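Local coordinates for protein HTH-type transcriptional repressor PhnF (Mycobacterium smegmatis, PDB 3F8M) that binds DNA as a GntR-family repressor and shuts down the phnDCE operon for phosphate uptake when the cell has phosphate available, at residues A[78-83]-A[94-99]; A[138-143]-A[230-235]. All blocks are in the same frame, centred on the assembly; numbering follows the deposited sequence.

Interaction 1: residues A[78-83]-A[94-99]; sequences PKIRQP and KAQGLS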
# COMPACT_ATOMS: atom_id res chain seq x y z
N PRO A 78 1.00 -12.80 -13.18
CA PRO A 78 1.20 -11.42 -12.85
C PRO A 78 0.24 -10.98 -11.73
O PRO A 78 -0.92 -11.43 -11.70
CB PRO A 78 0.88 -10.67 -14.15
CG PRO A 78 0.56 -11.67 -15.15
CD PRO A 78 0.35 -12.98 -14.51
N LYS A 79 0.75 -10.18 -10.81
CA LYS A 79 -0.10 -9.48 -9.83
C LYS A 79 -1.02 -8.52 -10.55
O LYS A 79 -0.59 -7.84 -11.51
CB LYS A 79 0.78 -8.68 -8.86
CG LYS A 79 1.69 -9.54 -8.02
CD LYS A 79 2.58 -8.65 -7.20
CE LYS A 79 3.38 -9.43 -6.19
NZ LYS A 79 4.25 -8.46 -5.46
N ILE A 80 -2.28 -8.45 -10.11
CA ILE A 80 -3.16 -7.38 -10.55
C ILE A 80 -2.63 -6.06 -10.03
O ILE A 80 -2.29 -5.98 -8.87
CB ILE A 80 -4.63 -7.57 -10.08
CG1 ILE A 80 -5.25 -8.77 -10.79
CG2 ILE A 80 -5.49 -6.37 -10.48
CD1 ILE A 80 -6.27 -9.49 -9.95
N ARG A 81 -2.51 -5.07 -10.92
CA ARG A 81 -2.00 -3.74 -10.55
C ARG A 81 -3.18 -2.77 -10.45
O ARG A 81 -3.69 -2.26 -11.45
CB ARG A 81 -0.96 -3.27 -11.58
CG ARG A 81 0.32 -4.11 -11.57
CD ARG A 81 1.23 -3.75 -12.76
NE ARG A 81 1.53 -2.33 -12.77
CZ ARG A 81 2.56 -1.77 -12.13
NH1 ARG A 81 3.42 -2.52 -11.44
NH2 ARG A 81 2.74 -0.46 -12.18
N GLN A 82 -3.64 -2.58 -9.24
CA GLN A 82 -4.83 -1.79 -9.04
C GLN A 82 -4.55 -0.36 -8.59
O GLN A 82 -3.94 -0.15 -7.53
CB GLN A 82 -5.66 -2.52 -8.00
CG GLN A 82 -6.85 -1.78 -7.55
CD GLN A 82 -7.96 -2.72 -7.21
OE1 GLN A 82 -9.06 -2.57 -7.70
NE2 GLN A 82 -7.68 -3.72 -6.36
N PRO A 83 -5.03 0.63 -9.36
CA PRO A 83 -4.92 2.04 -8.97
C PRO A 83 -5.68 2.26 -7.66
O PRO A 83 -6.75 1.66 -7.46
CB PRO A 83 -5.62 2.78 -10.11
CG PRO A 83 -5.69 1.80 -11.25
CD PRO A 83 -5.80 0.47 -10.61
N LYS A 94 -8.57 -6.29 -16.48
CA LYS A 94 -8.81 -6.14 -17.93
C LYS A 94 -7.67 -5.42 -18.64
O LYS A 94 -7.13 -5.95 -19.62
CB LYS A 94 -10.11 -5.37 -18.20
CG LYS A 94 -11.34 -6.25 -18.48
N ALA A 95 -7.32 -4.24 -18.13
CA ALA A 95 -6.16 -3.45 -18.60
C ALA A 95 -4.84 -4.22 -18.76
O ALA A 95 -3.98 -3.81 -19.56
CB ALA A 95 -5.94 -2.25 -17.70
N GLN A 96 -4.68 -5.32 -18.03
CA GLN A 96 -3.47 -6.15 -18.08
C GLN A 96 -3.72 -7.43 -18.87
O GLN A 96 -2.84 -8.29 -18.94
CB GLN A 96 -2.97 -6.53 -16.68
CG GLN A 96 -2.23 -5.44 -15.89
CD GLN A 96 -2.08 -5.83 -14.41
OE1 GLN A 96 -2.99 -5.59 -13.60
NE2 GLN A 96 -0.94 -6.45 -14.06
N GLY A 97 -4.92 -7.57 -19.42
CA GLY A 97 -5.29 -8.79 -20.16
C GLY A 97 -5.46 -9.99 -19.24
O GLY A 97 -5.15 -11.12 -19.64
N LEU A 98 -5.97 -9.74 -18.03
CA LEU A 98 -6.14 -10.75 -16.98
C LEU A 98 -7.63 -10.94 -16.65
O LEU A 98 -8.37 -9.96 -16.63
CB LEU A 98 -5.40 -10.31 -15.70
CG LEU A 98 -3.87 -10.14 -15.73
CD1 LEU A 98 -3.35 -9.46 -14.45
CD2 LEU A 98 -3.18 -11.50 -15.96
N SER A 99 -8.05 -12.17 -16.33
CA SER A 99 -9.47 -12.51 -16.11
C SER A 99 -9.95 -12.51 -14.64
O SER A 99 -9.85 -13.54 -13.93
CB SER A 99 -9.74 -13.89 -16.67
OG SER A 99 -9.01 -14.83 -15.90
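In the Schellman-terminated loop between helix 89-94 and strand 100-111, the side-chain amide of Gln96 bonds the backbone of strand 80-83 on both sides of Ile80. NE2 donates to Lys79 O at 2.9 Å, nearly straight at 163° and with Lys79 O close to the plane of the Gln96 amide, while OE1 accepts from Arg81 N at 2.8 Å, that donor tilted 25° from the carbonyl plane. Two bonds from one amide fix its rotation and satisfy a backbone C=O and N-H, much as a neighbouring strand would. The chain of Gln96 runs extended beyond CG (chi2 167°), which carries the amide across to the strand. Arg81 crosses it at about a right angle, its CG 3.6 Å from Gln96 NE2. Lys79 NZ forms a salt bridge with Asp186 of the second subunit. Beside the polar pair, Leu98 sends its two methyls to different residues: CD2 meets Pro78 CG at 3.8 Å, and CD1 lies more loosely against Ile80 CG1 at 4.2 Å. Between Gln96 and Leu98, Gly97 takes the positive phi of the Schellman motif, its N bonded to Lys94 O. Ile80 also packs on Tyr89 and Ala93 of helix 89-94, and strand 80-83 pairs in parallel with strand 233-240.

Interaction 2: residues A[138-143]-A[230-235]; sequences DGVRVG and GDRMTF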
# COMPACT_ATOMS: atom_id res chain seq x y z
N ASP A 138 -7.88 -15.62 -12.80
CA ASP A 138 -7.27 -16.80 -13.43
C ASP A 138 -7.41 -18.05 -12.59
O ASP A 138 -6.43 -18.83 -12.41
CB ASP A 138 -5.80 -16.50 -13.68
CG ASP A 138 -5.62 -15.39 -14.67
OD1 ASP A 138 -6.66 -14.89 -15.17
OD2 ASP A 138 -4.45 -15.02 -14.98
N GLY A 139 -8.61 -18.26 -12.04
CA GLY A 139 -8.85 -19.41 -11.19
C GLY A 139 -8.29 -19.40 -9.76
O GLY A 139 -8.41 -20.42 -9.05
N VAL A 140 -7.66 -18.31 -9.32
CA VAL A 140 -7.10 -18.32 -7.96
C VAL A 140 -7.63 -17.15 -7.12
O VAL A 140 -7.95 -16.08 -7.66
CB VAL A 140 -5.55 -18.38 -7.92
CG1 VAL A 140 -5.05 -19.63 -8.69
CG2 VAL A 140 -4.94 -17.10 -8.44
N ARG A 141 -7.69 -17.36 -5.80
CA ARG A 141 -8.26 -16.37 -4.90
C ARG A 141 -7.26 -15.24 -4.68
O ARG A 141 -6.06 -15.50 -4.45
CB ARG A 141 -8.69 -17.03 -3.59
CG ARG A 141 -9.59 -18.27 -3.77
CD ARG A 141 -10.88 -17.89 -4.52
NE ARG A 141 -11.83 -19.00 -4.59
CZ ARG A 141 -12.39 -19.46 -5.71
NH1 ARG A 141 -12.11 -18.91 -6.90
NH2 ARG A 141 -13.24 -20.48 -5.65
N VAL A 142 -7.77 -13.99 -4.72
CA VAL A 142 -6.96 -12.78 -4.58
C VAL A 142 -7.25 -12.06 -3.26
O VAL A 142 -6.32 -11.62 -2.56
CB VAL A 142 -7.15 -11.83 -5.76
CG1 VAL A 142 -6.54 -10.46 -5.52
CG2 VAL A 142 -6.57 -12.49 -7.03
N GLY A 143 -8.51 -11.99 -2.88
CA GLY A 143 -8.81 -11.13 -1.72
C GLY A 143 -10.23 -11.29 -1.23
O GLY A 143 -11.05 -11.86 -1.91
N GLY A 230 -0.69 -10.59 -0.69
CA GLY A 230 0.41 -9.71 -1.19
C GLY A 230 0.99 -10.25 -2.51
O GLY A 230 1.37 -9.46 -3.38
N ASP A 231 1.00 -11.57 -2.67
CA ASP A 231 1.55 -12.23 -3.88
C ASP A 231 0.64 -12.13 -5.11
O ASP A 231 1.05 -12.52 -6.23
CB ASP A 231 2.00 -13.68 -3.58
CG ASP A 231 0.88 -14.60 -3.12
OD1 ASP A 231 -0.34 -14.21 -3.12
OD2 ASP A 231 1.21 -15.73 -2.71
N ARG A 232 -0.55 -11.55 -4.96
CA ARG A 232 -1.44 -11.43 -6.10
C ARG A 232 -1.86 -10.00 -6.39
O ARG A 232 -2.65 -9.72 -7.32
CB ARG A 232 -2.66 -12.39 -5.94
CG ARG A 232 -2.31 -13.85 -6.34
CD ARG A 232 -3.07 -14.94 -5.59
NE ARG A 232 -2.44 -16.27 -5.72
CZ ARG A 232 -2.95 -17.42 -5.27
NH1 ARG A 232 -4.16 -17.47 -4.65
NH2 ARG A 232 -2.26 -18.55 -5.46
N MET A 233 -1.34 -9.05 -5.62
CA MET A 233 -1.83 -7.71 -5.78
C MET A 233 -0.74 -6.67 -5.62
O MET A 233 0.10 -6.79 -4.72
CB MET A 233 -2.97 -7.49 -4.76
CG MET A 233 -3.47 -6.06 -4.66
SD MET A 233 -4.40 -5.56 -6.14
CE MET A 233 -5.33 -7.08 -6.45
N THR A 234 -0.77 -5.67 -6.48
CA THR A 234 0.05 -4.46 -6.35
C THR A 234 -0.86 -3.27 -6.40
O THR A 234 -1.75 -3.23 -7.23
CB THR A 234 1.06 -4.34 -7.52
OG1 THR A 234 1.93 -5.46 -7.48
CG2 THR A 234 1.85 -3.10 -7.40
N PHE A 235 -0.63 -2.29 -5.53
CA PHE A 235 -1.34 -1.02 -5.64
C PHE A 235 -0.46 0.06 -6.22
O PHE A 235 0.73 0.11 -5.92
CB PHE A 235 -1.87 -0.59 -4.28
CG PHE A 235 -2.99 -1.45 -3.80
CD1 PHE A 235 -4.26 -1.32 -4.36
CD2 PHE A 235 -2.77 -2.40 -2.84
CE1 PHE A 235 -5.28 -2.12 -3.94
CE2 PHE A 235 -3.79 -3.22 -2.42
CZ PHE A 235 -5.05 -3.07 -2.97
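The bulged start of strand 140-150, an inner strand of the six-stranded antiparallel sheet, meets the loop that leads into strand 233-240, and Arg232 is the chief side chain of the contact. Its NH1 donates to Arg141 O at 2.7 Å with an N-H...O angle of 161°; the oxygen lies at the edge of the guanidinium and near its plane, and the N-H reaches a lone pair of the carbonyl oxygen, in the carbonyl plane. CD of Arg232 also lies close to the same oxygen, at 3.2 Å. Over one face of the guanidinium comes Val140: its CG2 stands 3.6 Å above the plane, over the centre, and its CB is 3.7 Å from Arg232 NH1. The flat group is thus held at its edge by a carbonyl and on one face by an aliphatic side chain. Asp231 OD2 forms a salt bridge with Arg229 NH2, while its OD1 adds a long charge contact of 3.9 Å to Arg232 NE from well out of the plane, with no N-H directed at it. Arg229 also brings a like charge close to Arg232 NH1, which the carbonyl and the carboxylate probably help to offset. In strand 140-150, Val142 and Gly143 both face Leu135 of the adjoining strand 127-137, a classic beta bulge. Val142 meets the other segment with both methyls. CG1, anti to the backbone N (chi1 169°), touches Met233 CE at 3.7 Å, and CG2 faces Arg232 CB at 4.1 Å. Met233 SD lies over one face of the Phe235 ring, offset toward the rim. Tyr89 of helix 89-94 packs against both Val142 and Met233, while Phe235 pairs in an antiparallel ladder with a strand of the second subunit.

Interaction 1 closes before interaction 2 opens along the chain, yet their centres lie about 10 Å apart. Strands 80-83 and 233-240, one from each contact, are joined by a probable hydrogen bond from Gln82 N to Thr234 O at 2.8 Å. In the other two segments, Ser99 OG and Asp138 OD1 are probably hydrogen-bonded. The segment that follows the predicted DNA-binding motif is thereby tied to strand 233-240, which in turn reaches the six-stranded sheet through the side chains of interaction 2. Asp186 of the second subunit is a partner shared by both contacts, consistent with the link between the DNA-binding and UTRA parts lying near the subunit interface.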